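Local coordinates for protein peptidase, C14 family (PDB 3BIJ) that probably acts as a cysteine-type endopeptidase of the caspase-like C14 family, although its substrates and biological role remain uncharacterised, at residues Gly108-Glu114 / Tyr183-Gln187; Val126-Ser132 / Ala200-Ser206; Gln226-Val230 / Ala246-Met251. All blocks are in the same frame, centred on the assembly; numbering follows the deposited sequence.

Contact 1: Gly108-Glu114 / Tyr183-Gln187; sequences GELIDDE and YDTIQ
Tyr183 sends its hydroxyl to the backbone of Glu109: Glu109 N donates to Tyr183 OH at 2.8 Å (157° at the hydrogen), the nitrogen lying in the ring plane at its edge. Tyr183 OH also sits too close to an atom elsewhere in the model, which makes this bond's exact geometry doubtful. The Glu109 and Tyr183 side chains cross roughly perpendicularly, CB of Glu109 lying 3.7 Å from Tyr183 CE1, and Glu109 OE1 is hydrogen-bonded to Thr102. Near the ring plane, Ile111 CD1 approaches Tyr183 CD1 at 4.1 Å. One turn later comes Ile186, whose CG2 branch, opposite the backbone N about chi1, meets Ile111 CD1 at 3.8 Å and Glu114 OE2 at 3.5 Å. That carboxylate oxygen is held by Ile111 N at 2.9 Å, on its anti side; OE1 forms a salt bridge with Arg57. Gln187 starts out away from the strand, but a bend at chi2 (71°) brings OE1 to 4.0 Å from Ile111 CG2. With Ile111 as N-cap, its bond to Glu114 three residues on is half of a capping box. Helix 180-189 packs on strand 109-111, which pairs antiparallel with strand 99-104 and leads into helix 112-119, consistent with the caspase-like fold.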
# COMPACT_ATOMS: atom_id res chain seq x y z
N GLY A 108 -22.79 28.39 14.21
CA GLY A 108 -23.25 27.96 12.91
C GLY A 108 -22.17 28.31 11.89
O GLY A 108 -21.03 28.61 12.26
N GLU A 109 -22.51 28.31 10.61
CA GLU A 109 -21.52 28.61 9.58
C GLU A 109 -21.47 30.07 9.17
O GLU A 109 -22.50 30.73 9.06
CB GLU A 109 -21.75 27.74 8.34
CG GLU A 109 -21.74 26.26 8.65
CD GLU A 109 -22.13 25.42 7.47
OE1 GLU A 109 -21.38 25.41 6.48
OE2 GLU A 109 -23.19 24.77 7.54
N LEU A 110 -20.27 30.56 8.93
CA LEU A 110 -20.08 31.93 8.50
C LEU A 110 -19.75 31.82 7.03
O LEU A 110 -18.68 31.33 6.69
CB LEU A 110 -18.92 32.56 9.27
CG LEU A 110 -18.55 34.00 8.93
CD1 LEU A 110 -19.66 34.93 9.36
CD2 LEU A 110 -17.26 34.36 9.63
N ILE A 111 -20.66 32.26 6.16
CA ILE A 111 -20.43 32.18 4.72
C ILE A 111 -19.24 33.04 4.31
O ILE A 111 -19.10 34.18 4.77
CB ILE A 111 -21.66 32.64 3.91
CG1 ILE A 111 -22.77 31.59 3.98
CG2 ILE A 111 -21.28 32.81 2.44
CD1 ILE A 111 -23.30 31.33 5.37
N ASP A 112 -18.40 32.50 3.44
CA ASP A 112 -17.22 33.24 2.98
C ASP A 112 -17.53 34.69 2.60
O ASP A 112 -16.70 35.58 2.79
CB ASP A 112 -16.55 32.51 1.81
CG ASP A 112 -17.48 32.28 0.64
OD1 ASP A 112 -17.06 31.58 -0.31
OD2 ASP A 112 -18.62 32.79 0.66
N ASP A 113 -18.72 34.92 2.07
CA ASP A 113 -19.09 36.28 1.69
C ASP A 113 -19.22 37.19 2.90
O ASP A 113 -18.85 38.35 2.84
CB ASP A 113 -20.39 36.26 0.89
CG ASP A 113 -20.16 35.90 -0.57
OD1 ASP A 113 -21.01 35.18 -1.16
OD2 ASP A 113 -19.13 36.34 -1.12
N GLU A 114 -19.76 36.66 4.00
CA GLU A 114 -19.90 37.46 5.20
C GLU A 114 -18.53 37.90 5.71
O GLU A 114 -18.36 39.03 6.15
CB GLU A 114 -20.61 36.67 6.30
CG GLU A 114 -21.91 36.00 5.86
CD GLU A 114 -22.65 35.36 7.02
OE1 GLU A 114 -23.30 36.10 7.79
OE2 GLU A 114 -22.57 34.12 7.17
N TYR A 183 -30.01 29.57 6.93
CA TYR A 183 -29.01 29.81 5.89
C TYR A 183 -29.58 30.47 4.65
O TYR A 183 -28.90 31.24 3.98
CB TYR A 183 -28.31 28.50 5.52
CG TYR A 183 -27.36 28.05 6.60
CD1 TYR A 183 -26.21 28.79 6.88
CD2 TYR A 183 -27.64 26.95 7.41
CE1 TYR A 183 -25.38 28.46 7.93
CE2 TYR A 183 -26.81 26.61 8.48
CZ TYR A 183 -25.68 27.37 8.73
OH TYR A 183 -24.85 27.07 9.79
N ASP A 184 -30.84 30.19 4.34
CA ASP A 184 -31.43 30.81 3.17
C ASP A 184 -31.52 32.31 3.39
O ASP A 184 -31.32 33.09 2.46
CB ASP A 184 -32.81 30.23 2.88
CG ASP A 184 -32.74 28.83 2.30
OD1 ASP A 184 -31.91 28.61 1.40
OD2 ASP A 184 -33.51 27.94 2.74
N THR A 185 -31.81 32.73 4.61
CA THR A 185 -31.90 34.15 4.91
C THR A 185 -30.53 34.80 4.76
O THR A 185 -30.40 35.84 4.14
CB THR A 185 -32.40 34.38 6.34
OG1 THR A 185 -33.75 33.91 6.45
CG2 THR A 185 -32.36 35.86 6.68
N ILE A 186 -29.53 34.16 5.35
CA ILE A 186 -28.16 34.65 5.28
C ILE A 186 -27.72 34.77 3.83
O ILE A 186 -27.17 35.79 3.42
CB ILE A 186 -27.21 33.69 6.01
CG1 ILE A 186 -27.56 33.64 7.49
CG2 ILE A 186 -25.77 34.12 5.80
CD1 ILE A 186 -26.73 32.68 8.30
N GLN A 187 -27.97 33.72 3.06
CA GLN A 187 -27.58 33.66 1.66
C GLN A 187 -28.21 34.77 0.80
O GLN A 187 -27.65 35.16 -0.22
CB GLN A 187 -27.93 32.29 1.07
CG GLN A 187 -27.02 31.80 -0.06
CD GLN A 187 -25.62 31.42 0.43
OE1 GLN A 187 -24.72 32.27 0.56
NE2 GLN A 187 -25.43 30.14 0.71

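Contact 2: Val126-Ser132 / Ala200-Ser206; sequences VRVLVFS and ASILLIS
The Phe131 ring lies alongside Ile205, the two projecting from the same face of the sheet, and its CE2 lies 4.0 Å from Ile205 CD1; the ring of Phe275 also meets it, the planes about 30° apart. A serine in place of Phe131 would probably open a gap beside Ile205 and leave Phe275 without its aromatic mate. Leu129 and Leu203 continue this side, CD1 of Leu129 standing 3.9 Å from Leu203 CG. The other side carries Val128 against Ile202, where chi2 of Ile202 (-69°) folds CD1 back to within 3.6 Å of Val128 CB, and Val130 against Leu204. Six backbone bonds in parallel register tie the strands: Val128, Val130 and Ser132 give their N-H to Ser201, Leu203 and Ile205, and Val126, Val128 and Val130 take the return bonds. The straightest is Val130 N to Leu203 O, 3.0 Å and 178°. Phe131 CA adds a CA-H...O contact of 3.3 Å to Ile205 O. Strand 127-133 pairs in parallel with strand 76-89 and strand 201-206 antiparallel with strand 258-263, while Phe223 of helix 222-231 packs on Phe131 and Ile205.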
# COMPACT_ATOMS: atom_id res chain seq x y z
N VAL A 126 -4.76 50.20 5.76
CA VAL A 126 -4.62 49.21 6.82
C VAL A 126 -4.24 47.83 6.25
O VAL A 126 -4.76 47.41 5.22
CB VAL A 126 -5.93 49.13 7.69
CG1 VAL A 126 -7.14 49.11 6.80
CG2 VAL A 126 -5.92 47.90 8.59
N ARG A 127 -3.29 47.16 6.90
CA ARG A 127 -2.83 45.85 6.47
C ARG A 127 -3.67 44.80 7.18
O ARG A 127 -3.87 44.88 8.40
CB ARG A 127 -1.35 45.64 6.83
CG ARG A 127 -0.40 46.60 6.13
CD ARG A 127 0.29 47.51 7.13
NE ARG A 127 1.27 46.78 7.92
CZ ARG A 127 1.55 47.04 9.19
NH1 ARG A 127 0.93 48.02 9.82
NH2 ARG A 127 2.45 46.30 9.83
N VAL A 128 -4.18 43.83 6.42
CA VAL A 128 -5.00 42.75 6.98
C VAL A 128 -4.29 41.42 6.74
O VAL A 128 -4.18 40.97 5.60
CB VAL A 128 -6.40 42.71 6.31
CG1 VAL A 128 -7.22 41.58 6.90
CG2 VAL A 128 -7.12 44.04 6.53
N LEU A 129 -3.81 40.80 7.81
CA LEU A 129 -3.11 39.53 7.72
C LEU A 129 -4.02 38.41 8.22
O LEU A 129 -4.42 38.41 9.38
CB LEU A 129 -1.85 39.58 8.57
CG LEU A 129 -0.98 38.33 8.60
CD1 LEU A 129 -0.40 38.07 7.23
CD2 LEU A 129 0.12 38.52 9.63
N VAL A 130 -4.33 37.45 7.35
CA VAL A 130 -5.22 36.34 7.72
C VAL A 130 -4.58 34.95 7.61
O VAL A 130 -4.03 34.59 6.57
CB VAL A 130 -6.50 36.32 6.82
CG1 VAL A 130 -7.43 35.21 7.28
CG2 VAL A 130 -7.22 37.66 6.86
N PHE A 131 -4.64 34.17 8.69
CA PHE A 131 -4.12 32.81 8.69
C PHE A 131 -5.32 31.88 8.85
O PHE A 131 -6.07 32.00 9.83
CB PHE A 131 -3.15 32.55 9.84
CG PHE A 131 -1.82 33.20 9.66
CD1 PHE A 131 -1.57 34.48 10.16
CD2 PHE A 131 -0.81 32.56 8.95
CE1 PHE A 131 -0.35 35.11 9.95
CE2 PHE A 131 0.42 33.17 8.73
CZ PHE A 131 0.66 34.46 9.23
N SER A 132 -5.53 30.99 7.90
CA SER A 132 -6.64 30.05 7.98
C SER A 132 -6.12 28.63 7.88
O SER A 132 -5.88 28.14 6.77
CB SER A 132 -7.64 30.33 6.86
OG SER A 132 -8.74 29.43 6.90
N ALA A 200 -8.58 47.95 1.93
CA ALA A 200 -7.46 47.44 2.71
C ALA A 200 -6.58 46.44 1.94
O ALA A 200 -7.02 45.86 0.95
CB ALA A 200 -7.98 46.82 3.98
N SER A 201 -5.34 46.26 2.39
CA SER A 201 -4.43 45.31 1.74
C SER A 201 -4.56 43.94 2.40
O SER A 201 -4.11 43.75 3.53
CB SER A 201 -2.97 45.76 1.87
OG SER A 201 -2.74 47.00 1.25
N ILE A 202 -5.15 42.99 1.70
CA ILE A 202 -5.34 41.65 2.25
C ILE A 202 -4.21 40.68 1.86
O ILE A 202 -3.78 40.62 0.71
CB ILE A 202 -6.67 41.03 1.78
CG1 ILE A 202 -7.81 42.06 1.82
CG2 ILE A 202 -7.03 39.85 2.69
CD1 ILE A 202 -8.22 42.50 3.22
N LEU A 203 -3.72 39.93 2.85
CA LEU A 203 -2.69 38.93 2.64
C LEU A 203 -3.26 37.72 3.37
O LEU A 203 -3.20 37.63 4.60
CB LEU A 203 -1.35 39.34 3.24
CG LEU A 203 -0.26 38.26 3.34
CD1 LEU A 203 -0.18 37.51 2.05
CD2 LEU A 203 1.08 38.87 3.68
N LEU A 204 -3.83 36.82 2.59
CA LEU A 204 -4.46 35.61 3.12
C LEU A 204 -3.55 34.41 2.92
O LEU A 204 -3.23 34.05 1.79
CB LEU A 204 -5.77 35.41 2.37
CG LEU A 204 -7.02 34.98 3.13
CD1 LEU A 204 -8.24 35.37 2.30
CD2 LEU A 204 -6.98 33.49 3.43
N ILE A 205 -3.14 33.79 4.03
CA ILE A 205 -2.28 32.61 4.00
C ILE A 205 -3.08 31.47 4.60
O ILE A 205 -3.33 31.45 5.80
CB ILE A 205 -0.99 32.81 4.83
CG1 ILE A 205 -0.10 33.87 4.18
CG2 ILE A 205 -0.25 31.50 4.95
CD1 ILE A 205 1.14 34.26 4.99
N SER A 206 -3.51 30.53 3.75
CA SER A 206 -4.29 29.39 4.21
C SER A 206 -3.44 28.13 4.35
O SER A 206 -2.34 28.03 3.79
CB SER A 206 -5.43 29.12 3.24
OG SER A 206 -4.93 28.88 1.94

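Contact 3: Gln226-Val230 / Ala246-Met251; sequences QLLRV and AIVRRM
Val230 and Ile247 form the close-packed part of this helix pair: their side chains cross at about a right angle, with Val230 CG2 3.6 Å from Ile247 CG1. The Ile247 chain is extended beyond CG1, which carries CD1 past the valine to Leu227, where it lies 3.7 Å from CA of Leu227. Both isoleucine and valine are buried, and Ile247 CG2 extends the apolar patch to Gln226 CB at 4.1 Å. The segment axes come within 9.3 Å at a crossing angle of 122°, so the interface is compact, centred on these few residues rather than spread along both helices. Met251, modelled as selenomethionine, adds its SE atom 3.7 Å from Gln226 CG, the two side chains running antiparallel alongside each other.

The contact is looser at its margin: Ala246 CB stands 4.4 Å from Val230 CG1, and Ala246 and Gln226 are partly exposed. The arginine side is closed partly by other subunits. Arg250 runs alongside Val230 in the reverse sense, its CD 3.5 Å from Val230 CG1, before a bend at chi3 (64°) turns the guanidinium across Arg229. The two guanidinium planes are 58° apart, and Arg229 NH2 lies 4.0 Å from Arg250 NH2. Their nearness is explained by a shared anion: each NH2 makes a salt bridge to Asp97 of the second subunit, which probably offsets the paired positive charge. Gln169 of that subunit packs on Gln226 and Arg229, while Asn211 of the third subunit touches Met251. Within the chain, Phe243 of helix 240-250 packs on Leu227 and Val230, and Leu227 and Leu228 of helix 222-231 lean on Met36 of helix 29-42.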
# COMPACT_ATOMS: atom_id res chain seq x y z
N GLN A 226 4.19 23.86 11.41
CA GLN A 226 5.36 24.24 10.65
C GLN A 226 5.55 25.75 10.65
O GLN A 226 6.68 26.24 10.51
CB GLN A 226 5.27 23.72 9.22
CG GLN A 226 5.33 22.22 9.18
CD GLN A 226 6.57 21.68 9.86
OE1 GLN A 226 6.51 20.68 10.57
NE2 GLN A 226 7.70 22.33 9.64
N LEU A 227 4.46 26.50 10.79
CA LEU A 227 4.58 27.95 10.84
C LEU A 227 5.41 28.24 12.11
O LEU A 227 6.39 28.98 12.05
CB LEU A 227 3.19 28.60 10.91
CG LEU A 227 3.04 30.13 10.99
CD1 LEU A 227 1.60 30.58 10.63
CD2 LEU A 227 3.39 30.58 12.39
N LEU A 228 5.03 27.65 13.23
CA LEU A 228 5.77 27.86 14.47
C LEU A 228 7.21 27.37 14.38
O LEU A 228 8.12 27.96 14.97
CB LEU A 228 5.08 27.16 15.64
CG LEU A 228 3.66 27.65 15.89
CD1 LEU A 228 2.96 26.76 16.92
CD2 LEU A 228 3.71 29.08 16.34
N ARG A 229 7.44 26.31 13.63
CA ARG A 229 8.80 25.80 13.52
C ARG A 229 9.76 26.73 12.74
O ARG A 229 10.92 26.86 13.12
CB ARG A 229 8.79 24.39 12.91
CG ARG A 229 10.18 23.84 12.60
CD ARG A 229 10.35 22.35 12.93
NE ARG A 229 10.70 22.14 14.33
CZ ARG A 229 11.41 21.11 14.77
NH1 ARG A 229 11.68 20.99 16.06
NH2 ARG A 229 11.85 20.20 13.92
N VAL A 230 9.29 27.37 11.67
CA VAL A 230 10.17 28.26 10.92
C VAL A 230 10.24 29.59 11.64
O VAL A 230 11.25 30.27 11.60
CB VAL A 230 9.67 28.52 9.47
CG1 VAL A 230 9.47 27.20 8.74
CG2 VAL A 230 8.38 29.31 9.49
N ALA A 246 9.43 29.17 3.02
CA ALA A 246 10.14 28.31 3.98
C ALA A 246 9.20 27.28 4.61
O ALA A 246 9.61 26.18 4.96
CB ALA A 246 10.79 29.17 5.07
N ILE A 247 7.93 27.65 4.75
CA ILE A 247 6.97 26.73 5.34
C ILE A 247 6.60 25.66 4.33
O ILE A 247 6.76 24.48 4.61
CB ILE A 247 5.70 27.47 5.80
CG1 ILE A 247 6.07 28.44 6.93
CG2 ILE A 247 4.65 26.48 6.28
CD1 ILE A 247 4.95 29.31 7.37
N VAL A 248 6.12 26.07 3.16
CA VAL A 248 5.75 25.10 2.14
C VAL A 248 6.88 24.11 1.86
O VAL A 248 6.63 22.95 1.56
CB VAL A 248 5.33 25.78 0.81
CG1 VAL A 248 4.30 26.86 1.08
CG2 VAL A 248 6.53 26.34 0.10
N ARG A 249 8.11 24.56 1.98
CA ARG A 249 9.24 23.69 1.71
C ARG A 249 9.25 22.48 2.63
O ARG A 249 9.69 21.40 2.23
CB ARG A 249 10.55 24.47 1.90
CG ARG A 249 11.57 24.26 0.79
CD ARG A 249 10.98 24.61 -0.57
NE ARG A 249 11.98 24.56 -1.65
CZ ARG A 249 12.99 25.42 -1.75
NH1 ARG A 249 13.13 26.39 -0.86
NH2 ARG A 249 13.86 25.29 -2.75
N ARG A 250 8.74 22.65 3.85
CA ARG A 250 8.70 21.59 4.85
C ARG A 250 7.43 20.74 4.81
O ARG A 250 7.40 19.62 5.31
CB ARG A 250 8.82 22.22 6.24
CG ARG A 250 10.01 23.16 6.37
CD ARG A 250 10.01 23.88 7.70
NE ARG A 250 10.17 22.95 8.83
CZ ARG A 250 11.31 22.34 9.14
NH1 ARG A 250 12.41 22.55 8.43
NH2 ARG A 250 11.34 21.52 10.18
N MSE A 251 6.39 21.30 4.19
CA MSE A 251 5.08 20.67 4.07
C MSE A 251 5.02 19.56 3.04
O MSE A 251 5.68 19.62 2.02
CB MSE A 251 4.06 21.73 3.70
CG MSE A 251 3.88 22.81 4.75
SE MSE A 251 2.99 22.13 6.36
CE MSE A 251 1.19 21.98 5.68

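Contact 2 is the core element, two adjacent parallel strands joined by regular backbone bonds and flanked by apolar side chains, with its centre 10 Å from that of the chain. Contact 1, at 15 Å, reaches the same sheet through a short antiparallel strand, and its helices 112-119 and 180-189 each directly precede a strand of contact 2; its chemistry mixes apolar packing with carboxylate and hydroxyl bonds. Contact 3 lies farthest out, at 18 Å, and alone of the three meets other subunits, by arginine salt bridges and by packing. It nevertheless touches contact 2 where Phe131 CE2 meets Leu227 CD1 at 3.4 Å. Contacts 1 and 3 lie on opposite sides of the chain's centre, their own centres 32 Å apart.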